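PDB 3RY7: ribokinase, which catalyses the magnesium-dependent transfer of phosphate from ATP to O-5 of D-ribose, giving D-ribose 5-phosphate. Local coordinates for residues I131-I145 against H158-L172. Numbering follows the deposited sequence.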
ATOM      1  N   ILE A 131      -2.212 -12.571  32.210  1.00 35.29           N
ATOM      2  CA  ILE A 131      -1.149 -13.552  32.061  1.00 35.66           C
ATOM      3  C   ILE A 131      -1.577 -14.956  32.514  1.00 42.58           C
ATOM      4  O   ILE A 131      -1.430 -15.929  31.776  1.00 32.57           O
ATOM      5  CB  ILE A 131       0.100 -13.106  32.806  1.00 29.01           C
ATOM      6  CG1 ILE A 131       0.651 -11.828  32.155  1.00 29.09           C
ATOM      7  CG2 ILE A 131       1.130 -14.224  32.828  1.00 30.69           C
ATOM      8  CD1 ILE A 131       1.643 -11.059  33.000  1.00 19.86           C
ATOM      9  N   ILE A 132      -2.135 -15.054  33.714  1.00 36.22           N
ATOM     10  CA  ILE A 132      -2.487 -16.351  34.266  1.00 40.08           C
ATOM     11  C   ILE A 132      -3.392 -17.168  33.346  1.00 41.07           C
ATOM     12  O   ILE A 132      -3.248 -18.388  33.236  1.00 43.08           O
ATOM     13  CB  ILE A 132      -3.108 -16.205  35.658  1.00 36.86           C
ATOM     14  CG1 ILE A 132      -2.034 -15.726  36.635  1.00 32.34           C
ATOM     15  CG2 ILE A 132      -3.727 -17.525  36.112  1.00 43.79           C
ATOM     16  CD1 ILE A 132      -2.529 -15.545  38.038  1.00 43.10           C
ATOM     17  N   ASN A 133      -4.300 -16.498  32.657  1.00 44.88           N
ATOM     18  CA  ASN A 133      -5.257 -17.215  31.822  1.00 51.35           C
ATOM     19  C   ASN A 133      -4.840 -17.338  30.363  1.00 43.92           C
ATOM     20  O   ASN A 133      -5.622 -17.782  29.520  1.00 45.40           O
ATOM     21  CB  ASN A 133      -6.660 -16.621  31.977  1.00 48.55           C
ATOM     22  CG  ASN A 133      -7.188 -16.761  33.403  1.00 58.97           C
ATOM     23  OD1 ASN A 133      -7.095 -17.834  34.010  1.00 59.58           O
ATOM     24  ND2 ASN A 133      -7.727 -15.673  33.950  1.00 66.06           N
ATOM     25  N   ALA A 134      -3.595 -16.976  30.077  1.00 38.00           N
ATOM     26  CA  ALA A 134      -3.073 -17.039  28.714  1.00 39.71           C
ATOM     27  C   ALA A 134      -2.472 -18.408  28.366  1.00 38.13           C
ATOM     28  O   ALA A 134      -2.038 -19.148  29.249  1.00 32.21           O
ATOM     29  CB  ALA A 134      -2.025 -15.948  28.500  1.00 32.03           C
ATOM     30  N   ASP A 135      -2.441 -18.722  27.072  1.00 32.54           N
ATOM     31  CA  ASP A 135      -1.646 -19.834  26.555  1.00 35.33           C
ATOM     32  C   ASP A 135      -0.186 -19.428  26.323  1.00 35.46           C
ATOM     33  O   ASP A 135       0.743 -20.212  26.569  1.00 31.80           O
ATOM     34  CB  ASP A 135      -2.258 -20.346  25.253  1.00 30.83           C
ATOM     35  CG  ASP A 135      -3.660 -20.892  25.459  1.00 41.45           C
ATOM     36  OD1 ASP A 135      -3.829 -21.705  26.403  1.00 43.71           O
ATOM     37  OD2 ASP A 135      -4.585 -20.500  24.698  1.00 36.64           O
ATOM     38  N   PHE A 136       0.009 -18.203  25.835  1.00 28.23           N
ATOM     39  CA  PHE A 136       1.349 -17.666  25.599  1.00 27.05           C
ATOM     40  C   PHE A 136       1.430 -16.227  26.055  1.00 31.35           C
ATOM     41  O   PHE A 136       0.468 -15.464  25.929  1.00 28.79           O
ATOM     42  CB  PHE A 136       1.716 -17.693  24.107  1.00 32.38           C
ATOM     43  CG  PHE A 136       1.682 -19.069  23.483  1.00 32.70           C
ATOM     44  CD1 PHE A 136       2.845 -19.817  23.353  1.00 26.58           C
ATOM     45  CD2 PHE A 136       0.492 -19.600  23.005  1.00 31.98           C
ATOM     46  CE1 PHE A 136       2.815 -21.073  22.772  1.00 31.55           C
ATOM     47  CE2 PHE A 136       0.460 -20.857  22.424  1.00 35.54           C
ATOM     48  CZ  PHE A 136       1.615 -21.595  22.309  1.00 30.80           C
ATOM     49  N   VAL A 137       2.593 -15.852  26.564  1.00 23.62           N
ATOM     50  CA  VAL A 137       2.913 -14.453  26.731  1.00 23.00           C
ATOM     51  C   VAL A 137       4.168 -14.152  25.910  1.00 21.30           C
ATOM     52  O   VAL A 137       5.142 -14.907  25.953  1.00 21.08           O
ATOM     53  CB  VAL A 137       3.085 -14.079  28.237  1.00 25.99           C
ATOM     54  CG1 VAL A 137       3.869 -15.140  28.954  1.00 27.39           C
ATOM     55  CG2 VAL A 137       3.766 -12.737  28.377  1.00 23.22           C
ATOM     56  N   VAL A 138       4.128 -13.066  25.138  1.00 21.70           N
ATOM     57  CA  VAL A 138       5.232 -12.707  24.244  1.00 19.22           C
ATOM     58  C   VAL A 138       5.790 -11.349  24.618  1.00 20.78           C
ATOM     59  O   VAL A 138       5.034 -10.394  24.745  1.00 19.54           O
ATOM     60  CB  VAL A 138       4.758 -12.631  22.769  1.00 24.15           C
ATOM     61  CG1 VAL A 138       5.948 -12.441  21.818  1.00 19.24           C
ATOM     62  CG2 VAL A 138       3.951 -13.864  22.396  1.00 25.69           C
ATOM     63  N   ALA A 139       7.105 -11.255  24.763  1.00 16.81           N
ATOM     64  CA  ALA A 139       7.740  -9.988  25.082  1.00 20.72           C
ATOM     65  C   ALA A 139       8.841  -9.670  24.080  1.00 21.18           C
ATOM     66  O   ALA A 139       9.348 -10.569  23.425  1.00 19.75           O
ATOM     67  CB  ALA A 139       8.323 -10.021  26.486  1.00 16.02           C
ATOM     68  N   GLN A 140       9.206  -8.406  23.988  1.00 17.25           N
ATOM     69  CA  GLN A 140      10.376  -7.944  23.275  1.00 16.16           C
ATOM     70  C   GLN A 140      11.181  -7.025  24.157  1.00 17.44           C
ATOM     71  O   GLN A 140      10.770  -6.689  25.226  1.00 21.10           O
ATOM     72  CB  GLN A 140      10.007  -7.218  21.980  1.00 19.63           C
ATOM     73  CG  GLN A 140       8.846  -7.766  21.277  1.00 17.03           C
ATOM     74  CD  GLN A 140       7.577  -7.364  21.895  1.00 21.49           C
ATOM     75  OE1 GLN A 140       7.464  -6.317  22.442  1.00 16.85           O
ATOM     76  NE2 GLN A 140       6.634  -8.221  21.843  1.00 17.09           N
ATOM     77  N   LEU A 141      12.328  -6.611  23.685  1.00 13.20           N
ATOM     78  CA  LEU A 141      13.217  -5.830  24.534  1.00 17.53           C
ATOM     79  C   LEU A 141      13.077  -4.299  24.385  1.00 17.19           C
ATOM     80  O   LEU A 141      14.009  -3.576  24.702  1.00 21.13           O
ATOM     81  CB  LEU A 141      14.670  -6.266  24.322  1.00 16.90           C
ATOM     82  CG  LEU A 141      14.977  -7.743  24.608  1.00 26.62           C
ATOM     83  CD1 LEU A 141      16.439  -8.084  24.357  1.00 26.77           C
ATOM     84  CD2 LEU A 141      14.613  -8.062  26.053  1.00 25.12           C
ATOM     85  N   GLU A 142      11.935  -3.816  23.896  1.00 19.80           N
ATOM     86  CA  GLU A 142      11.661  -2.364  23.909  1.00 22.25           C
ATOM     87  C   GLU A 142      10.950  -1.966  25.211  1.00 24.23           C
ATOM     88  O   GLU A 142      10.411  -0.863  25.349  1.00 20.42           O
ATOM     89  CB  GLU A 142      10.871  -1.935  22.666  1.00 18.81           C
ATOM     90  CG  GLU A 142      11.683  -2.162  21.376  1.00 23.39           C
ATOM     91  CD  GLU A 142      11.057  -1.543  20.125  1.00 25.50           C
ATOM     92  OE1 GLU A 142       9.812  -1.427  20.048  1.00 21.92           O
ATOM     93  OE2 GLU A 142      11.831  -1.188  19.213  1.00 27.24           O
ATOM     94  N   VAL A 143      10.998  -2.884  26.174  1.00 17.83           N
ATOM     95  CA  VAL A 143      10.432  -2.696  27.498  1.00 16.51           C
ATOM     96  C   VAL A 143      11.503  -3.226  28.486  1.00 24.07           C
ATOM     97  O   VAL A 143      12.396  -3.984  28.078  1.00 21.97           O
ATOM     98  CB  VAL A 143       9.072  -3.445  27.547  1.00 28.89           C
ATOM     99  CG1 VAL A 143       9.017  -4.437  28.659  1.00 24.09           C
ATOM    100  CG2 VAL A 143       7.882  -2.482  27.546  1.00 17.78           C
ATOM    101  N   PRO A 144      11.468  -2.795  29.765  1.00 18.07           N
ATOM    102  CA  PRO A 144      12.643  -3.130  30.580  1.00 20.30           C
ATOM    103  C   PRO A 144      12.681  -4.602  31.004  1.00 16.50           C
ATOM    104  O   PRO A 144      11.655  -5.236  31.233  1.00 20.19           O
ATOM    105  CB  PRO A 144      12.506  -2.216  31.812  1.00 22.53           C
ATOM    106  CG  PRO A 144      11.503  -1.157  31.405  1.00 20.91           C
ATOM    107  CD  PRO A 144      10.572  -1.843  30.445  1.00 18.43           C
ATOM    108  N   ILE A 145      13.886  -5.134  31.075  1.00 18.65           N
ATOM    109  CA  ILE A 145      14.100  -6.520  31.475  1.00 22.35           C
ATOM    110  C   ILE A 145      13.410  -6.924  32.800  1.00 20.55           C
ATOM    111  O   ILE A 145      12.761  -7.969  32.848  1.00 20.21           O
ATOM    112  CB  ILE A 145      15.607  -6.860  31.453  1.00 25.41           C
ATOM    113  CG1 ILE A 145      16.051  -7.061  29.995  1.00 22.20           C
ATOM    114  CG2 ILE A 145      15.918  -8.104  32.319  1.00 29.45           C
ATOM    115  CD1 ILE A 145      17.543  -6.979  29.792  1.00 24.98           C
ATOM    116  N   HIS A 158       2.428 -20.485  36.573  1.00 24.61           N
ATOM    117  CA  HIS A 158       1.096 -21.010  36.268  1.00 27.47           C
ATOM    118  C   HIS A 158       1.000 -21.838  34.955  1.00 29.61           C
ATOM    119  O   HIS A 158      -0.080 -21.985  34.386  1.00 31.50           O
ATOM    120  CB  HIS A 158       0.067 -19.873  36.256  1.00 26.61           C
ATOM    121  CG  HIS A 158      -0.085 -19.185  37.579  1.00 34.00           C
ATOM    122  ND1 HIS A 158      -0.871 -19.688  38.587  1.00 40.25           N
ATOM    123  CD2 HIS A 158       0.456 -18.035  38.052  1.00 27.57           C
ATOM    124  CE1 HIS A 158      -0.810 -18.876  39.634  1.00 33.75           C
ATOM    125  NE2 HIS A 158      -0.014 -17.868  39.330  1.00 30.73           N
ATOM    126  N   GLY A 159       2.116 -22.385  34.486  1.00 29.65           N
ATOM    127  CA  GLY A 159       2.097 -23.247  33.305  1.00 31.69           C
ATOM    128  C   GLY A 159       1.873 -22.544  31.963  1.00 33.88           C
ATOM    129  O   GLY A 159       1.549 -23.177  30.958  1.00 32.48           O
ATOM    130  N   VAL A 160       2.052 -21.228  31.938  1.00 29.81           N
ATOM    131  CA  VAL A 160       1.869 -20.455  30.708  1.00 27.35           C
ATOM    132  C   VAL A 160       3.194 -20.369  29.932  1.00 27.77           C
ATOM    133  O   VAL A 160       4.236 -20.034  30.506  1.00 23.01           O
ATOM    134  CB  VAL A 160       1.315 -19.050  31.010  1.00 29.91           C
ATOM    135  CG1 VAL A 160       1.218 -18.205  29.732  1.00 27.20           C
ATOM    136  CG2 VAL A 160      -0.046 -19.165  31.704  1.00 28.35           C
ATOM    137  N   THR A 161       3.157 -20.704  28.639  1.00 26.66           N
ATOM    138  CA  THR A 161       4.358 -20.711  27.789  1.00 25.15           C
ATOM    139  C   THR A 161       4.937 -19.311  27.548  1.00 23.73           C
ATOM    140  O   THR A 161       4.227 -18.402  27.126  1.00 20.44           O
ATOM    141  CB  THR A 161       4.048 -21.358  26.424  1.00 26.88           C
ATOM    142  OG1 THR A 161       3.514 -22.662  26.649  1.00 26.84           O
ATOM    143  CG2 THR A 161       5.314 -21.463  25.569  1.00 20.74           C
ATOM    144  N   THR A 162       6.224 -19.131  27.828  1.00 21.37           N
ATOM    145  CA  THR A 162       6.847 -17.836  27.606  1.00 19.77           C
ATOM    146  C   THR A 162       7.626 -17.763  26.294  1.00 23.32           C
ATOM    147  O   THR A 162       8.357 -18.686  25.941  1.00 21.01           O
ATOM    148  CB  THR A 162       7.783 -17.449  28.741  1.00 24.50           C
ATOM    149  OG1 THR A 162       8.833 -18.419  28.846  1.00 24.17           O
ATOM    150  CG2 THR A 162       7.019 -17.362  30.055  1.00 21.17           C
ATOM    151  N   VAL A 163       7.476 -16.656  25.574  1.00 26.26           N
ATOM    152  CA  VAL A 163       8.229 -16.463  24.349  1.00 20.46           C
ATOM    153  C   VAL A 163       8.874 -15.085  24.259  1.00 20.50           C
ATOM    154  O   VAL A 163       8.211 -14.050  24.355  1.00 25.78           O
ATOM    155  CB  VAL A 163       7.416 -16.878  23.070  1.00 29.81           C
ATOM    156  CG1 VAL A 163       5.960 -17.185  23.397  1.00 24.12           C
ATOM    157  CG2 VAL A 163       7.560 -15.861  21.975  1.00 24.49           C
ATOM    158  N   LEU A 164      10.194 -15.081  24.123  1.00 22.01           N
ATOM    159  CA  LEU A 164      10.948 -13.841  24.065  1.00 19.14           C
ATOM    160  C   LEU A 164      11.535 -13.628  22.674  1.00 26.73           C
ATOM    161  O   LEU A 164      12.277 -14.470  22.159  1.00 24.67           O
ATOM    162  CB  LEU A 164      12.080 -13.817  25.088  1.00 19.32           C
ATOM    163  CG  LEU A 164      12.986 -12.576  25.001  1.00 27.07           C
ATOM    164  CD1 LEU A 164      12.229 -11.338  25.405  1.00 19.90           C
ATOM    165  CD2 LEU A 164      14.245 -12.722  25.841  1.00 28.17           C
ATOM    166  N   ASN A 165      11.180 -12.494  22.077  1.00 27.51           N
ATOM    167  CA  ASN A 165      11.841 -11.981  20.880  1.00 18.92           C
ATOM    168  C   ASN A 165      12.898 -10.985  21.333  1.00 23.76           C
ATOM    169  O   ASN A 165      12.580  -9.844  21.661  1.00 23.75           O
ATOM    170  CB  ASN A 165      10.796 -11.343  19.962  1.00 21.91           C
ATOM    171  CG  ASN A 165      11.402 -10.439  18.912  1.00 30.23           C
ATOM    172  OD1 ASN A 165      10.950  -9.312  18.732  1.00 27.90           O
ATOM    173  ND2 ASN A 165      12.434 -10.920  18.216  1.00 26.42           N
ATOM    174  N   PRO A 166      14.169 -11.429  21.392  1.00 21.30           N
ATOM    175  CA  PRO A 166      15.223 -10.668  22.070  1.00 22.91           C
ATOM    176  C   PRO A 166      15.772  -9.522  21.221  1.00 27.55           C
ATOM    177  O   PRO A 166      16.980  -9.478  20.953  1.00 27.84           O
ATOM    178  CB  PRO A 166      16.308 -11.728  22.319  1.00 24.65           C
ATOM    179  CG  PRO A 166      16.153 -12.676  21.170  1.00 19.08           C
ATOM    180  CD  PRO A 166      14.673 -12.701  20.842  1.00 22.88           C
ATOM    181  N   ALA A 167      14.883  -8.607  20.840  1.00 26.68           N
ATOM    182  CA  ALA A 167      15.160  -7.519  19.899  1.00 27.21           C
ATOM    183  C   ALA A 167      14.648  -6.220  20.496  1.00 22.64           C
ATOM    184  O   ALA A 167      13.592  -6.201  21.117  1.00 22.85           O
ATOM    185  CB  ALA A 167      14.442  -7.786  18.558  1.00 24.24           C
ATOM    186  N   PRO A 168      15.417  -5.142  20.362  1.00 21.53           N
ATOM    187  CA  PRO A 168      16.747  -5.136  19.755  1.00 24.87           C
ATOM    188  C   PRO A 168      17.760  -5.881  20.635  1.00 32.42           C
ATOM    189  O   PRO A 168      17.575  -5.983  21.857  1.00 27.91           O
ATOM    190  CB  PRO A 168      17.091  -3.643  19.725  1.00 27.90           C
ATOM    191  CG  PRO A 168      16.376  -3.090  20.934  1.00 26.41           C
ATOM    192  CD  PRO A 168      15.077  -3.837  20.964  1.00 21.77           C
ATOM    193  N   ALA A 169      18.823  -6.379  20.010  1.00 32.40           N
ATOM    194  CA  ALA A 169      19.838  -7.161  20.696  1.00 28.25           C
ATOM    195  C   ALA A 169      20.346  -6.483  21.958  1.00 35.65           C
ATOM    196  O   ALA A 169      20.661  -5.295  21.966  1.00 34.21           O
ATOM    197  CB  ALA A 169      20.994  -7.443  19.759  1.00 35.74           C
ATOM    198  N   LYS A 170      20.409  -7.254  23.034  1.00 33.97           N
ATOM    199  CA  LYS A 170      21.109  -6.819  24.236  1.00 37.29           C
ATOM    200  C   LYS A 170      21.380  -8.014  25.147  1.00 31.95           C
ATOM    201  O   LYS A 170      20.777  -9.075  24.982  1.00 32.02           O
ATOM    202  CB  LYS A 170      20.357  -5.687  24.955  1.00 38.52           C
ATOM    203  CG  LYS A 170      18.905  -5.965  25.270  1.00 35.30           C
ATOM    204  CD  LYS A 170      18.241  -4.774  25.980  1.00 35.21           C
ATOM    205  CE  LYS A 170      17.769  -3.703  24.997  1.00 37.71           C
ATOM    206  NZ  LYS A 170      16.849  -2.704  25.637  1.00 35.89           N
ATOM    207  N   ALA A 171      22.321  -7.855  26.066  1.00 33.84           N
ATOM    208  CA  ALA A 171      22.685  -8.935  26.968  1.00 38.15           C
ATOM    209  C   ALA A 171      21.546  -9.194  27.954  1.00 38.32           C
ATOM    210  O   ALA A 171      20.919  -8.255  28.455  1.00 39.94           O
ATOM    211  CB  ALA A 171      23.962  -8.591  27.712  1.00 32.49           C
ATOM    212  N   LEU A 172      21.281 -10.467  28.227  1.00 29.99           N
ATOM    213  CA  LEU A 172      20.236 -10.848  29.169  1.00 31.31           C
ATOM    214  C   LEU A 172      20.844 -11.506  30.411  1.00 35.00           C
ATOM    215  O   LEU A 172      21.839 -12.222  30.312  1.00 38.91           O
ATOM    216  CB  LEU A 172      19.259 -11.811  28.495  1.00 29.32           C
ATOM    217  CG  LEU A 172      18.799 -11.425  27.082  1.00 31.98           C
ATOM    218  CD1 LEU A 172      17.875 -12.483  26.538  1.00 27.73           C
ATOM    219  CD2 LEU A 172      18.112 -10.061  27.080  1.00 33.31           C
TER
HETATM  220  O   HOH W   1      15.744  -0.973  24.174  1.00 44.69           O
HETATM  221  O   HOH W   2      15.098  -4.137  27.563  1.00 26.11           O
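K170 NZ donates to the backbone oxygen of L141, 3.1 Å away and in the carbonyl plane, and also to a water that donates to V143 O; a second water donates to L141 O. These bonds lie just beyond the C-terminal ends of the two parallel strands of a beta-alpha-beta crossover in the Rossmann-like ribokinase fold: 136-140 and 161-165, joined through helix 145-157 at the middle of the large sheet. The first rung between them, T161 N to D135 O, is bent, but the middle of the ladder is nearly straight, with V163 N to V137 O at 2.9 Å and A139 N to V163 O at 3.0 Å. Past the strands, L141 N turns to A167 O (2.9 Å), skipping the inverse gamma turn centred on P166. With CG anti to its own carbonyl carbon (chi1 -59°), L141 presses CD1 on K170 CG at a tight 3.4 Å and also meets L172 CD2. Next to it, E142, which probably binds the substrate, has OE1 hydrogen-bonded to S10 OG and K42 N, and OE2 to a bound glycerol, while Q140 and N165 both bond to Q46. Along the strands, F136 and T161 lie side by side, the ring meeting the threonine obliquely. V160 packs against the C-terminal end of helix 128-132 and the turn after it, its CG2 on I131 O and A134 O. Beyond it, I132 CD1 sits over one face of the H158 imidazole, 4.0 Å from the ring centroid and offset toward the rim.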